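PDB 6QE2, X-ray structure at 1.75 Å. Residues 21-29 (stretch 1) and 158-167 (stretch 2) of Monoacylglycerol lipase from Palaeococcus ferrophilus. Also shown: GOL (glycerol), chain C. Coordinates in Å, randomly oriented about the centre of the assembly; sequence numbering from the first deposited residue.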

# COMPACT_ATOMS: atom_id res chain seq x y z
N GLY A 21 -2.60 2.70 -2.99
CA GLY A 21 -3.22 1.44 -3.34
C GLY A 21 -3.98 1.52 -4.67
O GLY A 21 -3.94 2.52 -5.39
N LEU A 22 -4.74 0.46 -4.95
CA LEU A 22 -5.35 0.32 -6.26
C LEU A 22 -6.46 1.34 -6.41
O LEU A 22 -7.33 1.43 -5.55
CB LEU A 22 -5.98 -1.10 -6.37
CG LEU A 22 -6.80 -1.36 -7.64
CD1 LEU A 22 -5.93 -1.39 -8.87
CD2 LEU A 22 -7.47 -2.71 -7.50
N GLY A 23 -6.50 2.03 -7.54
CA GLY A 23 -7.61 2.93 -7.84
C GLY A 23 -7.53 4.29 -7.17
O GLY A 23 -8.38 5.14 -7.47
N GLU A 24 -6.64 4.49 -6.19
CA GLU A 24 -6.54 5.79 -5.53
C GLU A 24 -5.27 6.50 -5.98
O GLU A 24 -4.82 6.32 -7.14
CB GLU A 24 -6.62 5.58 -4.02
CG GLU A 24 -5.41 4.78 -3.48
CD GLU A 24 -5.19 4.96 -1.98
OE1 GLU A 24 -5.95 5.70 -1.33
OE2 GLU A 24 -4.29 4.27 -1.46
N HIS A 25 -4.75 7.38 -5.12
CA HIS A 25 -3.64 8.23 -5.56
C HIS A 25 -3.08 8.88 -4.31
O HIS A 25 -3.67 8.82 -3.24
CB HIS A 25 -4.07 9.32 -6.58
CG HIS A 25 -5.14 10.22 -6.06
ND1 HIS A 25 -4.86 11.45 -5.49
CD2 HIS A 25 -6.47 10.04 -5.95
CE1 HIS A 25 -6.00 12.00 -5.09
NE2 HIS A 25 -6.99 11.15 -5.35
N SER A 26 -1.91 9.52 -4.47
CA SER A 26 -1.20 10.00 -3.29
C SER A 26 -1.84 11.23 -2.67
O SER A 26 -1.55 11.54 -1.51
CB SER A 26 0.27 10.29 -3.65
OG SER A 26 0.36 11.30 -4.64
N GLY A 27 -2.73 11.92 -3.40
CA GLY A 27 -3.36 13.10 -2.85
C GLY A 27 -4.31 12.84 -1.70
O GLY A 27 -4.68 13.78 -0.99
N ARG A 28 -4.69 11.58 -1.47
CA ARG A 28 -5.57 11.27 -0.36
C ARG A 28 -4.84 11.23 0.98
O ARG A 28 -5.49 11.07 2.01
CB ARG A 28 -6.26 9.92 -0.59
CG ARG A 28 -7.10 9.85 -1.84
CD ARG A 28 -7.86 8.53 -1.89
NE ARG A 28 -8.89 8.46 -0.85
CZ ARG A 28 -9.22 7.34 -0.21
NH1 ARG A 28 -8.58 6.21 -0.47
NH2 ARG A 28 -10.18 7.36 0.71
N TYR A 29 -3.52 11.40 0.98
CA TYR A 29 -2.71 11.20 2.18
C TYR A 29 -2.20 12.52 2.75
O TYR A 29 -1.17 12.55 3.44
CB TYR A 29 -1.55 10.26 1.87
CG TYR A 29 -2.03 8.87 1.58
CD1 TYR A 29 -2.42 8.49 0.30
CD2 TYR A 29 -2.13 7.93 2.60
CE1 TYR A 29 -2.89 7.21 0.05
CE2 TYR A 29 -2.59 6.65 2.35
CZ TYR A 29 -2.96 6.30 1.07
OH TYR A 29 -3.42 5.01 0.84
N ARG A 158 -16.46 10.91 -0.19
CA ARG A 158 -15.35 11.61 -0.81
C ARG A 158 -14.65 10.73 -1.84
O ARG A 158 -14.29 11.18 -2.91
CB ARG A 158 -14.34 12.07 0.24
CG ARG A 158 -14.77 13.31 0.99
CD ARG A 158 -13.60 13.98 1.67
NE ARG A 158 -13.18 13.28 2.87
CZ ARG A 158 -13.83 13.34 4.02
NH1 ARG A 158 -14.93 14.06 4.13
NH2 ARG A 158 -13.37 12.67 5.07
N TYR A 159 -14.45 9.47 -1.49
CA TYR A 159 -13.80 8.51 -2.36
C TYR A 159 -14.58 8.36 -3.64
O TYR A 159 -14.03 8.37 -4.73
CB TYR A 159 -13.70 7.16 -1.66
CG TYR A 159 -12.99 6.06 -2.41
CD1 TYR A 159 -11.62 5.89 -2.29
CD2 TYR A 159 -13.69 5.18 -3.20
CE1 TYR A 159 -10.97 4.88 -2.96
CE2 TYR A 159 -13.04 4.16 -3.87
CZ TYR A 159 -11.68 4.01 -3.74
OH TYR A 159 -11.04 3.00 -4.40
N ILE A 160 -15.89 8.23 -3.50
CA ILE A 160 -16.77 8.06 -4.63
C ILE A 160 -16.77 9.28 -5.54
O ILE A 160 -16.84 9.15 -6.75
CB ILE A 160 -18.21 7.80 -4.16
CG1 ILE A 160 -18.31 6.38 -3.61
CG2 ILE A 160 -19.18 7.99 -5.30
CD1 ILE A 160 -19.45 6.21 -2.63
N GLU A 161 -16.69 10.45 -4.95
CA GLU A 161 -16.73 11.69 -5.71
C GLU A 161 -15.38 12.17 -6.22
O GLU A 161 -15.32 13.08 -7.03
CB GLU A 161 -17.40 12.77 -4.89
CG GLU A 161 -18.85 12.46 -4.61
CD GLU A 161 -19.47 13.42 -3.63
OE1 GLU A 161 -18.72 14.11 -2.92
OE2 GLU A 161 -20.71 13.49 -3.59
N ASP A 162 -14.31 11.56 -5.74
CA ASP A 162 -12.98 11.95 -6.16
C ASP A 162 -12.81 11.60 -7.63
O ASP A 162 -12.90 10.44 -7.99
CB ASP A 162 -11.94 11.20 -5.32
CG ASP A 162 -10.55 11.76 -5.45
OD1 ASP A 162 -10.19 12.25 -6.53
OD2 ASP A 162 -9.80 11.69 -4.47
N PRO A 163 -12.55 12.59 -8.47
CA PRO A 163 -12.38 12.34 -9.90
C PRO A 163 -11.10 11.59 -10.28
O PRO A 163 -11.01 11.09 -11.39
CB PRO A 163 -12.37 13.74 -10.51
CG PRO A 163 -11.93 14.62 -9.41
CD PRO A 163 -12.49 14.02 -8.16
N LEU A 164 -10.11 11.56 -9.39
CA LEU A 164 -8.88 10.84 -9.64
C LEU A 164 -9.01 9.37 -9.26
O LEU A 164 -8.19 8.57 -9.65
CB LEU A 164 -7.74 11.49 -8.87
CG LEU A 164 -7.38 12.90 -9.34
CD1 LEU A 164 -6.28 13.49 -8.49
CD2 LEU A 164 -6.98 12.86 -10.79
N VAL A 165 -10.05 9.03 -8.49
CA VAL A 165 -10.27 7.64 -8.09
C VAL A 165 -11.02 6.93 -9.21
O VAL A 165 -11.94 7.49 -9.81
CB VAL A 165 -11.04 7.57 -6.76
CG1 VAL A 165 -11.57 6.16 -6.52
CG2 VAL A 165 -10.15 7.99 -5.61
N HIS A 166 -10.61 5.70 -9.51
CA HIS A 166 -11.25 4.91 -10.55
C HIS A 166 -11.39 3.48 -10.06
O HIS A 166 -10.79 3.09 -9.05
CB HIS A 166 -10.46 4.95 -11.87
CG HIS A 166 -9.10 4.34 -11.78
ND1 HIS A 166 -8.89 2.97 -11.81
CD2 HIS A 166 -7.87 4.90 -11.69
CE1 HIS A 166 -7.60 2.72 -11.73
NE2 HIS A 166 -6.96 3.87 -11.65
N ASP A 167 -12.17 2.68 -10.79
CA ASP A 167 -12.42 1.30 -10.42
C ASP A 167 -11.85 0.31 -11.42
O ASP A 167 -12.31 -0.84 -11.50
CB ASP A 167 -13.93 1.07 -10.24
CG ASP A 167 -14.69 1.04 -11.56
OD1 ASP A 167 -14.21 1.63 -12.56
OD2 ASP A 167 -15.77 0.42 -11.60
C1 GOL C . -7.79 2.51 -2.17
O1 GOL C . -8.46 2.62 -3.42
C2 GOL C . -8.71 1.81 -1.20
O2 GOL C . -8.10 1.72 0.08
C3 GOL C . -8.96 0.42 -1.76
O3 GOL C . -7.75 -0.31 -1.67
O HOH W 1 -6.15 6.60 -9.43

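Two stretches, a loop with a short 3-10 segment and the end of a helix with the turn that follows it, more than 130 residues apart in sequence, bury about 420 Å² against each other, and two direct hydrogen bonds set their register. The first is made by backbone alone: His166 N donates to Gly23 O at 3.1 Å, at a favourable angle of 157°. The same carbonyl oxygen also receives a CA-H contact from Val165, with Val165 CA lying 3.2 Å from Gly23 O.

Gly23 suits this place for two reasons. It sits inside the type II turn from Gly21 to Glu24 with a phi of 80°, a value that favours glycine, and a CB here would fall only 2.6 Å from His166 O. Gly23 also presents its CA to the face of the His166 ring, 4.0 Å from the ring centroid and close to the ring normal. The CA-to-CB bond of His166 points sideways, but its chi1 of 64° (p) and chi2 of 78° bring the ring back over the glycine.

The second hydrogen bond joins side chains. His25 directs its CB toward the other stretch, and its p rotamer with chi2 near 97° lets NE2 donate to Asp162 OD2 at 3.0 Å, almost linearly. Asp162, just past the end of a helix, meets it with a t rotamer, and its two carboxylate oxygens have different tasks: while OD2 accepts from His25, OD1 accepts from Leu164 N at 2.9 Å. The aspartate thus steadies the type I turn running from Asp162 to Val165, whose backbone bond links Val165 N to Asp162 O at 3.2 Å, and fastens that turn to the imidazole. With its edge engaged by the carboxylate, the imidazole still has a face free for packing: Leu164, in an m, t rotamer, lays its CB over it, 3.8 Å from the His25 centroid. Val165, compact and apolar with chi1 t, sets CG2 near the plane of the ring, 4.2 Å from His25 CD2.

Arg28 extends the contact toward the helix. Its m, t, p sequence of chi angles carries the guanidinium to the edge of the Tyr159 ring, so that Tyr159 CD1 lies over one guanidinium face, 3.5 Å from Arg28 CZ. The charge is met within its own stretch by a salt bridge, Arg28 NH1 to Glu24 OE1 at 2.8 Å. Glu24 is buried, and its p, t conformation with chi3 near 0° places the other oxygen, OE2, to accept from Gly21 N at 2.8 Å and from Tyr29 OH at 2.6 Å. A buried carboxylate is well served by so many donors, and here they tie together the first stretch itself.

Tyr159, in its t rotamer, suits its place by offering a ring edge to the Arg28 guanidinium and a polar hydroxyl end. A glycerol, probably from the crystallisation liquor, links the two stretches here: its O1 donates to Leu22 O at 2.7 Å and lies 2.8 Å from Tyr159 OH. A water makes another bridge, donating to Glu24 O at 2.7 Å and to Leu164 O at 2.8 Å.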